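Local coordinates for protein erythrocyte binding antigen 140 (Plasmodium falciparum, PDB 4GF2) that probably binds sialylated glycophorin C on the host red cell during invasion, this chain being its adhesive region with two Duffy-binding-like domains, at residues R26-S29 with T33-V36; N92-F97 with A167-E172; G103-F108 with N177-E182; L239-N244 with N251-L256. The protein carries 3 engineered substitutions. One frame throughout, in Å; residues are numbered along the deposited sequence.

Interaction 1: residues R26-S29 with T33-V36; sequences RENS and TVCV
Val34 and Arg26 send their side chains to the same face of a pair of antiparallel strands. With CG1 of Val34 beside the backbone N (chi1 -68°), CG2 stands between that N and the carbonyl carbon, which brings CG2 up to the oxygen end of its partner's carbonyl, 3.7 Å from Arg26 O. CG1 points toward the turn, where Asn28 ND2 approaches Val34 CG1 at 4.3 Å. The backbones of this hydrogen-bonded pair join twice: Arg26 N donates to Val34 O at 3.0 Å, while Val34 N returns a straighter bond to Arg26 O, 2.8 Å long with an N-H...O angle of 169°. The same oxygen also receives a CA-H...O contact, with Thr33 CA 3.3 Å from Arg26 O. This is the end of a beta hairpin, strands 23-27 and 33-37, in a chain that is otherwise mostly helical, and the disulfide between Cys25 and Cys35 ties the strands covalently. The Arg26 chain runs along the valine face, and NH2 comes obliquely to within 4.3 Å of Val36 CG2; this guanidinium makes a long, weak ion pair with Asp107 OD1. On the other face Glu27 and Thr33 form a non-hydrogen-bonded pair. Their side chains meet near the backbone, CB of Glu27 beside OG1 of Thr33, before the extended Glu27 chain carries its carboxylate away. At the turn, Asn28 OD1 accepts from the backbone N atoms of Glu30 and Ile32.

Interaction 2: residues N92-F97 with A167-E172; sequences NSFSDF and AIIPAE. With GOL (glycerol), chain B.
Phe94 leaves its helix toward the 167-172 loop, CG standing anti to the backbone N (chi1 178°), and the contact can be read outward along one side of its ring. CB and CG lead across without touching the loop. At CD2 the ring reaches proline: Pro170 CD lies 3.8 Å from Phe94 CD2, with CG of the same proline only slightly farther. One atom on, Phe94 CE2 meets Ile169 CG1 at 3.9 Å, and at the end of the ring Phe94 CZ has Ile169 CD1 4.1 Å away. Both aliphatic partners approach the ring obliquely. Ile169 reaches it because its CG1 branch stands anti to the backbone N (chi1 -171°), with the chain straight beyond.

In this Duffy-binding domain the contact fastens the irregular connection between helices 132-155 and 175-202 onto helix 83-101. Trp151, from helix 132-155, completes the apolar cluster by meeting Phe94 edge-to-face and packing on Ile169 and Pro170.

Beside the aromatic patch the chemistry turns polar. Ser95 OG bonds back to Arg91 O within its own helix, and a water 3.0 Å from Ser95 OG may also join it to Ala171 O, a doubtful link because that second distance is very short. A glycerol molecule, probably from the crystallisation liquor, lies beside Ser95 and Ala171, with O1 at 3.1 Å from Ser95 OG and O3 at 3.1 Å from Ala171 O; Arg91 NE and Glu173 OE1 also hold it.

Interaction 3: residues G103-F108 with N177-E182; sequences GDDMDF and NLWIKE
Met106 and Trp179 reach for each other through matching first torsions, each placing CG beside the backbone N and anti to the carbonyl carbon (chi1 -71° and -81°). The methionine then bends at its thioether (chi3 -74°), which folds the terminal methyl back over the indole. Met106 CE sits over one face of the ring system, toward its rim, and is 3.3 Å from Trp179 CE3, a tight approach for two carbons. The sulfur itself stands obliquely, with Met106 SD 5.0 Å from the centroid of the Trp179 six-membered ring, so this Met-aromatic contact is carried chiefly by the methyl. Nearer the backbone, Met106 CB stands above and just outside the rim, 3.9 Å from Trp179 CZ3.

The loop between helices 83-101 and 110-127 is thereby pressed onto helix 175-202, two parts of the helical Duffy-binding domain far apart in sequence. Strand 33-37 packs against the indole too, through Val36 and Pro37. The loop holds its shape with an Asx turn: Asp107 N donates to Asp105 OD1 at 2.8 Å, coming from well above the carboxylate plane. This same backbone N of Asp107 lies 4.0 Å from Trp179 CH2, so the turn sits at the outer end of the indole. Lys40 forms salt bridges with both Asp105 OD2 and Asp107 OD2, and Thr112 also bonds the latter. At the polar end of the indole, Trp179 NE1 donates to Asp96 OD1.

Interaction 4: residues L239-N244 with N251-L256; sequences LYKKKN and NFLNDL
Tyr240 lays one face of its phenol under the side chain of Phe252; the planes are inclined by only 30° but displaced, so that contact is at the rims and little of one ring lies over the other. The centroids of the Tyr240 and Phe252 rings are 5.0 Å apart, and Phe252 CD2 stands 3.5 Å from Tyr240 CE1. Both side chains leave their helices with CG anti to the backbone N, and they meet at an angle. Phe252 CB lies at the phenol end, 3.4 Å from Tyr240 CZ. The other margin of the tyrosine is taken by Leu253, whose CD1 comes obliquely to 3.5 Å from Tyr240 CD2. Its chain passes the ring in the opposite direction, and the same methyl brushes the aliphatic part of Lys241, with Leu253 CD1 4.1 Å from Lys241 CE.

On the opposite face of the phenol Asn244 ND2 lies over the ring centre while donating a 3.1 Å hydrogen bond to Tyr240 O at 168°. The amide ties the residues just past the end of helix 213-242 back onto its last turn. A short loop leads on to helix 252-259. A ring met at the rim of one face by Phe252 and over the centre of the other by an amide implies a contact driven by apolar burial, in which the hydroxyl's bond to Lys249 O of that loop probably fixes how the phenol lies, while the Asn244 bond holds the amide over it.

Overall arrangement
The four contacts crowd into the half of the chain that holds the first Duffy-binding domain, and 177-182 links the other three. Interaction 3 lies about 11 Å, centre to centre, from interaction 1, 12 Å from interaction 2 and 13 Å from interaction 4, touching each. Trp179 CZ3 is 3.3 Å from Cys35 O in the hairpin, and Leu178 CD1 lies 3.3 Å from Ser95 CB of interaction 2. Ile180, next along, packs on Leu253 and Leu256 of interaction 4. Leu239 also brings interaction 4 against Val34. Interactions 1 and 2 do not touch, their nearest atoms being about 7 Å apart, nor do interactions 2 and 4, at about 11 Å.

Interaction 1: residues R26-S29 with T33-V36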
loop_
_atom_site.group_PDB
_atom_site.type_symbol
_atom_site.label_atom_id
_atom_site.label_comp_id
_atom_site.label_asym_id
_atom_site.label_seq_id
_atom_site.Cartn_x
_atom_site.Cartn_y
_atom_site.Cartn_z
ATOM N N ARG A 26 -0.075 -15.477 -21.970
ATOM C CA ARG A 26 -1.426 -15.643 -22.487
ATOM C C ARG A 26 -1.820 -17.106 -22.341
ATOM O O ARG A 26 -0.964 -17.964 -22.135
ATOM C CB ARG A 26 -1.490 -15.253 -23.963
ATOM C CG ARG A 26 -0.949 -13.870 -24.284
ATOM C CD ARG A 26 -1.042 -13.581 -25.777
ATOM N NE ARG A 26 -0.199 -14.477 -26.572
ATOM C CZ ARG A 26 1.039 -14.197 -26.980
ATOM N NH1 ARG A 26 1.613 -13.037 -26.681
ATOM N NH2 ARG A 26 1.712 -15.089 -27.696
ATOM N N GLU A 27 -3.112 -17.395 -22.447
ATOM C CA GLU A 27 -3.561 -18.782 -22.474
ATOM C C GLU A 27 -3.790 -19.205 -23.922
ATOM O O GLU A 27 -4.405 -18.475 -24.699
ATOM C CB GLU A 27 -4.829 -18.980 -21.635
ATOM C CG GLU A 27 -6.083 -18.351 -22.213
ATOM C CD GLU A 27 -7.340 -18.741 -21.448
ATOM O OE1 GLU A 27 -7.220 -19.274 -20.323
ATOM O OE2 GLU A 27 -8.449 -18.519 -21.977
ATOM N N ASN A 28 -3.274 -20.377 -24.282
ATOM C CA ASN A 28 -3.444 -20.905 -25.631
ATOM C C ASN A 28 -4.777 -21.638 -25.789
ATOM O O ASN A 28 -5.612 -21.622 -24.886
ATOM C CB ASN A 28 -2.275 -21.824 -25.998
ATOM C CG ASN A 28 -2.211 -23.070 -25.134
ATOM O OD1 ASN A 28 -3.229 -23.556 -24.633
ATOM N ND2 ASN A 28 -1.004 -23.598 -24.961
ATOM N N SER A 29 -4.967 -22.279 -26.940
ATOM C CA SER A 29 -6.239 -22.924 -27.260
ATOM C C SER A 29 -6.652 -23.959 -26.217
ATOM O O SER A 29 -7.837 -24.160 -25.975
ATOM C CB SER A 29 -6.168 -23.583 -28.641
ATOM O OG SER A 29 -5.128 -24.545 -28.694
ATOM N N THR A 33 -1.814 -21.620 -19.899
ATOM C CA THR A 33 -1.045 -20.379 -19.873
ATOM C C THR A 33 0.414 -20.634 -20.252
ATOM O O THR A 33 1.026 -21.597 -19.790
ATOM C CB THR A 33 -1.089 -19.712 -18.484
ATOM O OG1 THR A 33 -2.416 -19.252 -18.210
ATOM C CG2 THR A 33 -0.136 -18.527 -18.420
ATOM N N VAL A 34 0.955 -19.766 -21.102
ATOM C CA VAL A 34 2.374 -19.791 -21.443
ATOM C C VAL A 34 2.935 -18.373 -21.443
ATOM O O VAL A 34 2.202 -17.410 -21.664
ATOM C CB VAL A 34 2.629 -20.421 -22.832
ATOM C CG1 VAL A 34 2.318 -21.907 -22.815
ATOM C CG2 VAL A 34 1.817 -19.707 -23.906
ATOM N N CYS A 35 4.238 -18.257 -21.194
ATOM C CA CYS A 35 4.922 -16.971 -21.211
ATOM C C CYS A 35 5.966 -16.956 -22.316
ATOM O O CYS A 35 6.951 -17.694 -22.265
ATOM C CB CYS A 35 5.599 -16.700 -19.867
ATOM S SG CYS A 35 4.453 -16.491 -18.488
ATOM N N VAL A 36 5.747 -16.103 -23.310
ATOM C CA VAL A 36 6.624 -16.017 -24.464
ATOM C C VAL A 36 7.463 -14.742 -24.414
ATOM O O VAL A 36 6.961 -13.677 -24.059
ATOM C CB VAL A 36 5.805 -16.023 -25.762
ATOM C CG1 VAL A 36 6.720 -16.010 -26.972
ATOM C CG2 VAL A 36 4.890 -17.235 -25.797
#

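Interaction 2: residues N92-F97 with A167-E172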
loop_
_atom_site.group_PDB
_atom_site.type_symbol
_atom_site.label_atom_id
_atom_site.label_comp_id
_atom_site.label_asym_id
_atom_site.label_seq_id
_atom_site.Cartn_x
_atom_site.Cartn_y
_atom_site.Cartn_z
ATOM N N ASN A 92 19.694 -17.642 -28.757
ATOM C CA ASN A 92 18.341 -18.015 -28.371
ATOM C C ASN A 92 17.363 -17.909 -29.526
ATOM O O ASN A 92 16.392 -18.658 -29.592
ATOM C CB ASN A 92 17.872 -17.176 -27.188
ATOM C CG ASN A 92 18.583 -17.544 -25.914
ATOM O OD1 ASN A 92 19.192 -18.609 -25.823
ATOM N ND2 ASN A 92 18.510 -16.674 -24.917
ATOM N N SER A 93 17.620 -16.989 -30.445
ATOM C CA SER A 93 16.769 -16.883 -31.619
ATOM C C SER A 93 17.047 -18.025 -32.582
ATOM O O SER A 93 16.125 -18.541 -33.212
ATOM C CB SER A 93 16.939 -15.535 -32.313
ATOM O OG SER A 93 16.072 -14.578 -31.732
ATOM N N PHE A 94 18.311 -18.427 -32.696
ATOM C CA PHE A 94 18.650 -19.562 -33.547
ATOM C C PHE A 94 17.921 -20.805 -33.052
ATOM O O PHE A 94 17.415 -21.605 -33.840
ATOM C CB PHE A 94 20.154 -19.818 -33.561
ATOM C CG PHE A 94 20.556 -21.009 -34.392
ATOM C CD1 PHE A 94 20.578 -20.931 -35.773
ATOM C CD2 PHE A 94 20.908 -22.203 -33.790
ATOM C CE1 PHE A 94 20.944 -22.017 -36.537
ATOM C CE2 PHE A 94 21.276 -23.295 -34.552
ATOM C CZ PHE A 94 21.298 -23.198 -35.926
ATOM N N SER A 95 17.867 -20.956 -31.736
ATOM C CA SER A 95 17.227 -22.111 -31.134
ATOM C C SER A 95 15.726 -22.104 -31.401
ATOM O O SER A 95 15.128 -23.155 -31.613
ATOM C CB SER A 95 17.494 -22.137 -29.632
ATOM O OG SER A 95 18.884 -22.181 -29.379
ATOM N N ASP A 96 15.120 -20.920 -31.391
ATOM C CA ASP A 96 13.689 -20.800 -31.659
ATOM C C ASP A 96 13.373 -21.076 -33.126
ATOM O O ASP A 96 12.318 -21.627 -33.440
ATOM C CB ASP A 96 13.165 -19.424 -31.249
ATOM C CG ASP A 96 12.896 -19.323 -29.760
ATOM O OD1 ASP A 96 12.523 -20.348 -29.157
ATOM O OD2 ASP A 96 13.056 -18.222 -29.192
ATOM N N PHE A 97 14.281 -20.699 -34.022
ATOM C CA PHE A 97 14.140 -21.079 -35.425
ATOM C C PHE A 97 14.055 -22.597 -35.524
ATOM O O PHE A 97 13.218 -23.137 -36.250
ATOM C CB PHE A 97 15.311 -20.572 -36.273
ATOM C CG PHE A 97 15.178 -19.137 -36.709
ATOM C CD1 PHE A 97 14.099 -18.728 -37.472
ATOM C CD2 PHE A 97 16.150 -18.201 -36.375
ATOM C CE1 PHE A 97 13.979 -17.406 -37.879
ATOM C CE2 PHE A 97 16.037 -16.885 -36.781
ATOM C CZ PHE A 97 14.949 -16.487 -37.533
ATOM N N ALA A 167 30.538 -17.907 -31.048
ATOM C CA ALA A 167 30.409 -18.288 -32.449
ATOM C C ALA A 167 30.202 -19.795 -32.615
ATOM O O ALA A 167 29.943 -20.270 -33.723
ATOM C CB ALA A 167 31.631 -17.838 -33.229
ATOM N N ILE A 168 30.320 -20.546 -31.523
ATOM C CA ILE A 168 30.066 -21.984 -31.568
ATOM C C ILE A 168 28.565 -22.240 -31.570
ATOM O O ILE A 168 27.853 -21.789 -30.674
ATOM C CB ILE A 168 30.703 -22.734 -30.373
ATOM C CG1 ILE A 168 32.207 -22.466 -30.299
ATOM C CG2 ILE A 168 30.449 -24.235 -30.481
ATOM C CD1 ILE A 168 32.956 -22.855 -31.547
ATOM N N ILE A 169 28.095 -22.973 -32.575
ATOM C CA ILE A 169 26.678 -23.298 -32.700
ATOM C C ILE A 169 26.107 -23.762 -31.359
ATOM O O ILE A 169 26.732 -24.553 -30.658
ATOM C CB ILE A 169 26.449 -24.387 -33.770
ATOM C CG1 ILE A 169 24.958 -24.558 -34.052
ATOM C CG2 ILE A 169 27.063 -25.713 -33.340
ATOM C CD1 ILE A 169 24.679 -25.429 -35.261
ATOM N N PRO A 170 24.922 -23.252 -30.989
ATOM C CA PRO A 170 24.312 -23.602 -29.702
ATOM C C PRO A 170 23.935 -25.075 -29.615
ATOM O O PRO A 170 23.446 -25.645 -30.590
ATOM C CB PRO A 170 23.044 -22.736 -29.664
ATOM C CG PRO A 170 23.267 -21.663 -30.663
ATOM C CD PRO A 170 24.112 -22.269 -31.726
ATOM N N ALA A 171 24.166 -25.685 -28.458
ATOM C CA ALA A 171 23.726 -27.054 -28.231
ATOM C C ALA A 171 22.207 -27.101 -28.316
ATOM O O ALA A 171 21.526 -26.121 -28.014
ATOM C CB ALA A 171 24.200 -27.557 -26.873
ATOM N N GLU A 172 21.686 -28.245 -28.737
ATOM C CA GLU A 172 20.251 -28.439 -28.876
ATOM C C GLU A 172 19.626 -28.816 -27.539
ATOM O O GLU A 172 20.084 -29.737 -26.868
ATOM C CB GLU A 172 19.978 -29.523 -29.920
ATOM C CG GLU A 172 20.442 -29.128 -31.315
ATOM C CD GLU A 172 20.383 -30.266 -32.308
ATOM O OE1 GLU A 172 20.086 -31.406 -31.895
ATOM O OE2 GLU A 172 20.637 -30.018 -33.507
HETATM C C1 GOL B . 21.213 -20.816 -25.795
HETATM O O1 GOL B . 20.628 -21.034 -27.062
HETATM C C2 GOL B . 22.073 -22.005 -25.369
HETATM O O2 GOL B . 23.438 -21.690 -25.553
HETATM C C3 GOL B . 21.729 -23.252 -26.179
HETATM O O3 GOL B . 22.240 -24.406 -25.546
HETATM O O HOH W 1 19.768 -25.048 -29.401
#

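Interaction 3: residues G103-F108 with N177-E182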
loop_
_atom_site.group_PDB
_atom_site.type_symbol
_atom_site.label_atom_id
_atom_site.label_comp_id
_atom_site.label_asym_id
_atom_site.label_seq_id
_atom_site.Cartn_x
_atom_site.Cartn_y
_atom_site.Cartn_z
ATOM N N GLY A 103 8.357 -28.387 -34.374
ATOM C CA GLY A 103 7.153 -28.626 -33.596
ATOM C C GLY A 103 7.346 -28.640 -32.089
ATOM O O GLY A 103 6.667 -29.378 -31.381
ATOM N N ASP A 104 8.268 -27.822 -31.592
ATOM C CA ASP A 104 8.451 -27.669 -30.152
ATOM C C ASP A 104 8.395 -26.190 -29.783
ATOM O O ASP A 104 9.406 -25.584 -29.431
ATOM C CB ASP A 104 9.778 -28.285 -29.705
ATOM C CG ASP A 104 10.020 -28.130 -28.213
ATOM O OD1 ASP A 104 9.034 -28.023 -27.457
ATOM O OD2 ASP A 104 11.200 -28.107 -27.796
ATOM N N ASP A 105 7.202 -25.614 -29.868
ATOM C CA ASP A 105 7.032 -24.180 -29.687
ATOM C C ASP A 105 5.804 -23.865 -28.840
ATOM O O ASP A 105 4.701 -24.328 -29.131
ATOM C CB ASP A 105 6.901 -23.504 -31.049
ATOM C CG ASP A 105 7.076 -22.003 -30.974
ATOM O OD1 ASP A 105 7.134 -21.467 -29.846
ATOM O OD2 ASP A 105 7.152 -21.359 -32.042
ATOM N N MET A 106 6.001 -23.074 -27.789
ATOM C CA MET A 106 4.900 -22.642 -26.933
ATOM C C MET A 106 4.247 -21.368 -27.473
ATOM O O MET A 106 3.096 -21.070 -27.155
ATOM C CB MET A 106 5.403 -22.406 -25.508
ATOM C CG MET A 106 5.763 -23.682 -24.766
ATOM S SD MET A 106 6.744 -23.381 -23.283
ATOM C CE MET A 106 8.330 -22.975 -24.004
ATOM N N ASP A 107 4.991 -20.626 -28.290
ATOM C CA ASP A 107 4.486 -19.409 -28.921
ATOM C C ASP A 107 3.441 -19.761 -29.979
ATOM O O ASP A 107 3.583 -20.753 -30.691
ATOM C CB ASP A 107 5.652 -18.631 -29.541
ATOM C CG ASP A 107 5.207 -17.383 -30.282
ATOM O OD1 ASP A 107 4.195 -16.762 -29.889
ATOM O OD2 ASP A 107 5.891 -17.021 -31.264
ATOM N N PHE A 108 2.390 -18.951 -30.076
ATOM C CA PHE A 108 1.268 -19.264 -30.957
ATOM C C PHE A 108 0.584 -18.004 -31.484
ATOM O O PHE A 108 0.938 -16.887 -31.114
ATOM C CB PHE A 108 0.243 -20.103 -30.200
ATOM C CG PHE A 108 -0.540 -19.322 -29.182
ATOM C CD1 PHE A 108 -0.011 -19.062 -27.929
ATOM C CD2 PHE A 108 -1.802 -18.838 -29.484
ATOM C CE1 PHE A 108 -0.730 -18.341 -26.992
ATOM C CE2 PHE A 108 -2.526 -18.117 -28.553
ATOM C CZ PHE A 108 -1.990 -17.867 -27.306
ATOM N N ASN A 177 13.551 -25.325 -21.603
ATOM C CA ASN A 177 14.810 -25.235 -20.877
ATOM C C ASN A 177 15.522 -23.940 -21.259
ATOM O O ASN A 177 15.972 -23.182 -20.396
ATOM C CB ASN A 177 15.698 -26.447 -21.172
ATOM C CG ASN A 177 15.060 -27.766 -20.739
ATOM O OD1 ASN A 177 13.837 -27.925 -20.777
ATOM N ND2 ASN A 177 15.892 -28.715 -20.324
ATOM N N LEU A 178 15.600 -23.681 -22.561
ATOM C CA LEU A 178 16.245 -22.476 -23.066
ATOM C C LEU A 178 15.505 -21.218 -22.619
ATOM O O LEU A 178 16.133 -20.219 -22.279
ATOM C CB LEU A 178 16.338 -22.515 -24.593
ATOM C CG LEU A 178 17.209 -23.632 -25.171
ATOM C CD1 LEU A 178 17.138 -23.662 -26.694
ATOM C CD2 LEU A 178 18.645 -23.480 -24.708
ATOM N N TRP A 179 14.175 -21.264 -22.608
ATOM C CA TRP A 179 13.390 -20.094 -22.213
ATOM C C TRP A 179 13.573 -19.779 -20.734
ATOM O O TRP A 179 13.759 -18.624 -20.358
ATOM C CB TRP A 179 11.909 -20.284 -22.530
ATOM C CG TRP A 179 11.569 -20.020 -23.962
ATOM C CD1 TRP A 179 12.441 -19.927 -25.009
ATOM C CD2 TRP A 179 10.263 -19.802 -24.508
ATOM N NE1 TRP A 179 11.755 -19.675 -26.175
ATOM C CE2 TRP A 179 10.417 -19.593 -25.893
ATOM C CE3 TRP A 179 8.976 -19.771 -23.962
ATOM C CZ2 TRP A 179 9.336 -19.353 -26.736
ATOM C CZ3 TRP A 179 7.904 -19.537 -24.803
ATOM C CH2 TRP A 179 8.089 -19.332 -26.173
ATOM N N ILE A 180 13.533 -20.808 -19.895
ATOM C CA ILE A 180 13.744 -20.617 -18.466
ATOM C C ILE A 180 15.101 -19.949 -18.218
ATOM O O ILE A 180 15.200 -18.988 -17.457
ATOM C CB ILE A 180 13.642 -21.952 -17.701
ATOM C CG1 ILE A 180 12.171 -22.362 -17.566
ATOM C CG2 ILE A 180 14.265 -21.833 -16.320
ATOM C CD1 ILE A 180 11.946 -23.665 -16.822
ATOM N N LYS A 181 16.138 -20.452 -18.880
ATOM C CA LYS A 181 17.478 -19.897 -18.738
ATOM C C LYS A 181 17.514 -18.431 -19.151
ATOM O O LYS A 181 18.088 -17.592 -18.453
ATOM C CB LYS A 181 18.474 -20.686 -19.591
ATOM C CG LYS A 181 18.965 -21.986 -18.968
ATOM C CD LYS A 181 19.367 -22.972 -20.052
ATOM C CE LYS A 181 20.519 -23.848 -19.631
ATOM N NZ LYS A 181 20.914 -24.758 -20.742
ATOM N N GLU A 182 16.915 -18.131 -20.301
ATOM C CA GLU A 182 16.887 -16.770 -20.816
ATOM C C GLU A 182 16.135 -15.875 -19.839
ATOM O O GLU A 182 16.614 -14.805 -19.468
ATOM C CB GLU A 182 16.222 -16.717 -22.200
ATOM C CG GLU A 182 16.170 -15.309 -22.807
ATOM C CD GLU A 182 15.439 -15.250 -24.138
ATOM O OE1 GLU A 182 14.844 -16.270 -24.545
ATOM O OE2 GLU A 182 15.462 -14.176 -24.781
#

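Interaction 4: residues L239-N244 with N251-L256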
loop_
_atom_site.group_PDB
_atom_site.type_symbol
_atom_site.label_atom_id
_atom_site.label_comp_id
_atom_site.label_asym_id
_atom_site.label_seq_id
_atom_site.Cartn_x
_atom_site.Cartn_y
_atom_site.Cartn_z
ATOM N N LEU A 239 5.295 -25.456 -16.479
ATOM C CA LEU A 239 5.390 -25.981 -17.835
ATOM C C LEU A 239 6.568 -26.942 -17.968
ATOM O O LEU A 239 6.523 -27.889 -18.754
ATOM C CB LEU A 239 5.520 -24.838 -18.844
ATOM C CG LEU A 239 4.246 -24.017 -19.049
ATOM C CD1 LEU A 239 4.530 -22.803 -19.905
ATOM C CD2 LEU A 239 3.150 -24.864 -19.681
ATOM N N TYR A 240 7.622 -26.702 -17.196
ATOM C CA TYR A 240 8.763 -27.605 -17.194
ATOM C C TYR A 240 8.340 -28.972 -16.678
ATOM O O TYR A 240 8.473 -29.977 -17.376
ATOM C CB TYR A 240 9.902 -27.049 -16.342
ATOM C CG TYR A 240 11.136 -27.918 -16.371
ATOM C CD1 TYR A 240 11.978 -27.922 -17.475
ATOM C CD2 TYR A 240 11.456 -28.738 -15.300
ATOM C CE1 TYR A 240 13.106 -28.717 -17.510
ATOM C CE2 TYR A 240 12.585 -29.537 -15.327
ATOM C CZ TYR A 240 13.404 -29.521 -16.432
ATOM O OH TYR A 240 14.526 -30.312 -16.459
ATOM N N LYS A 241 7.821 -29.002 -15.455
ATOM C CA LYS A 241 7.361 -30.244 -14.846
ATOM C C LYS A 241 6.386 -30.965 -15.770
ATOM O O LYS A 241 6.509 -32.166 -16.001
ATOM C CB LYS A 241 6.690 -29.956 -13.501
ATOM C CG LYS A 241 7.654 -29.509 -12.411
ATOM C CD LYS A 241 6.913 -28.940 -11.210
ATOM C CE LYS A 241 7.873 -28.531 -10.104
ATOM N NZ LYS A 241 7.206 -27.720 -9.047
ATOM N N LYS A 242 5.427 -30.217 -16.305
ATOM C CA LYS A 242 4.393 -30.789 -17.160
ATOM C C LYS A 242 4.980 -31.451 -18.402
ATOM O O LYS A 242 4.450 -32.447 -18.890
ATOM C CB LYS A 242 3.393 -29.708 -17.574
ATOM C CG LYS A 242 2.386 -30.179 -18.605
ATOM C CD LYS A 242 1.291 -29.157 -18.834
ATOM C CE LYS A 242 0.271 -29.673 -19.837
ATOM N NZ LYS A 242 -0.875 -28.741 -20.007
ATOM N N LYS A 243 6.071 -30.896 -18.914
ATOM C CA LYS A 243 6.711 -31.441 -20.105
ATOM C C LYS A 243 7.675 -32.572 -19.757
ATOM O O LYS A 243 8.329 -33.135 -20.638
ATOM C CB LYS A 243 7.443 -30.336 -20.866
ATOM C CG LYS A 243 6.517 -29.379 -21.600
ATOM C CD LYS A 243 7.284 -28.203 -22.179
ATOM C CE LYS A 243 6.413 -27.361 -23.101
ATOM N NZ LYS A 243 6.148 -28.033 -24.405
ATOM N N ASN A 244 7.758 -32.904 -18.472
ATOM C CA ASN A 244 8.604 -34.001 -18.016
ATOM C C ASN A 244 7.882 -34.904 -17.023
ATOM O O ASN A 244 8.416 -35.236 -15.964
ATOM C CB ASN A 244 9.891 -33.461 -17.392
ATOM C CG ASN A 244 10.834 -32.881 -18.423
ATOM O OD1 ASN A 244 11.621 -33.603 -19.034
ATOM N ND2 ASN A 244 10.752 -31.573 -18.630
ATOM N N ASN A 251 17.035 -32.188 -11.881
ATOM C CA ASN A 251 17.185 -31.076 -10.947
ATOM C C ASN A 251 17.364 -29.737 -11.645
ATOM O O ASN A 251 17.878 -28.785 -11.055
ATOM C CB ASN A 251 18.379 -31.323 -10.023
ATOM C CG ASN A 251 18.291 -32.649 -9.305
ATOM O OD1 ASN A 251 17.603 -32.776 -8.292
ATOM N ND2 ASN A 251 18.988 -33.651 -9.828
ATOM N N PHE A 252 16.941 -29.661 -12.902
ATOM C CA PHE A 252 17.069 -28.429 -13.665
ATOM C C PHE A 252 16.575 -27.241 -12.848
ATOM O O PHE A 252 17.320 -26.290 -12.608
ATOM C CB PHE A 252 16.293 -28.530 -14.979
ATOM C CG PHE A 252 16.419 -27.315 -15.853
ATOM C CD1 PHE A 252 17.625 -27.002 -16.455
ATOM C CD2 PHE A 252 15.330 -26.489 -16.073
ATOM C CE1 PHE A 252 17.742 -25.884 -17.261
ATOM C CE2 PHE A 252 15.442 -25.374 -16.879
ATOM C CZ PHE A 252 16.650 -25.070 -17.473
ATOM N N LEU A 253 15.320 -27.298 -12.415
ATOM C CA LEU A 253 14.732 -26.195 -11.658
ATOM C C LEU A 253 15.458 -26.011 -10.333
ATOM O O LEU A 253 15.787 -24.890 -9.945
ATOM C CB LEU A 253 13.241 -26.437 -11.413
ATOM C CG LEU A 253 12.387 -26.561 -12.676
ATOM C CD1 LEU A 253 10.957 -26.934 -12.324
ATOM C CD2 LEU A 253 12.428 -25.269 -13.480
ATOM N N ASN A 254 15.709 -27.121 -9.645
ATOM C CA ASN A 254 16.403 -27.092 -8.364
ATOM C C ASN A 254 17.781 -26.448 -8.483
ATOM O O ASN A 254 18.061 -25.436 -7.838
ATOM C CB ASN A 254 16.537 -28.508 -7.801
ATOM C CG ASN A 254 17.352 -28.552 -6.524
ATOM O OD1 ASN A 254 18.491 -29.018 -6.517
ATOM N ND2 ASN A 254 16.772 -28.058 -5.435
ATOM N N ASP A 255 18.638 -27.044 -9.309
ATOM C CA ASP A 255 19.962 -26.491 -9.580
ATOM C C ASP A 255 19.874 -24.991 -9.840
ATOM O O ASP A 255 20.620 -24.208 -9.253
ATOM C CB ASP A 255 20.596 -27.182 -10.790
ATOM C CG ASP A 255 20.887 -28.647 -10.540
ATOM O OD1 ASP A 255 21.189 -29.006 -9.383
ATOM O OD2 ASP A 255 20.818 -29.439 -11.503
ATOM N N LEU A 256 18.957 -24.598 -10.718
ATOM C CA LEU A 256 18.788 -23.195 -11.072
ATOM C C LEU A 256 18.532 -22.330 -9.844
ATOM O O LEU A 256 19.024 -21.206 -9.752
ATOM C CB LEU A 256 17.645 -23.036 -12.075
ATOM C CG LEU A 256 17.167 -21.604 -12.320
ATOM C CD1 LEU A 256 16.994 -21.343 -13.802
ATOM C CD2 LEU A 256 15.864 -21.355 -11.579
#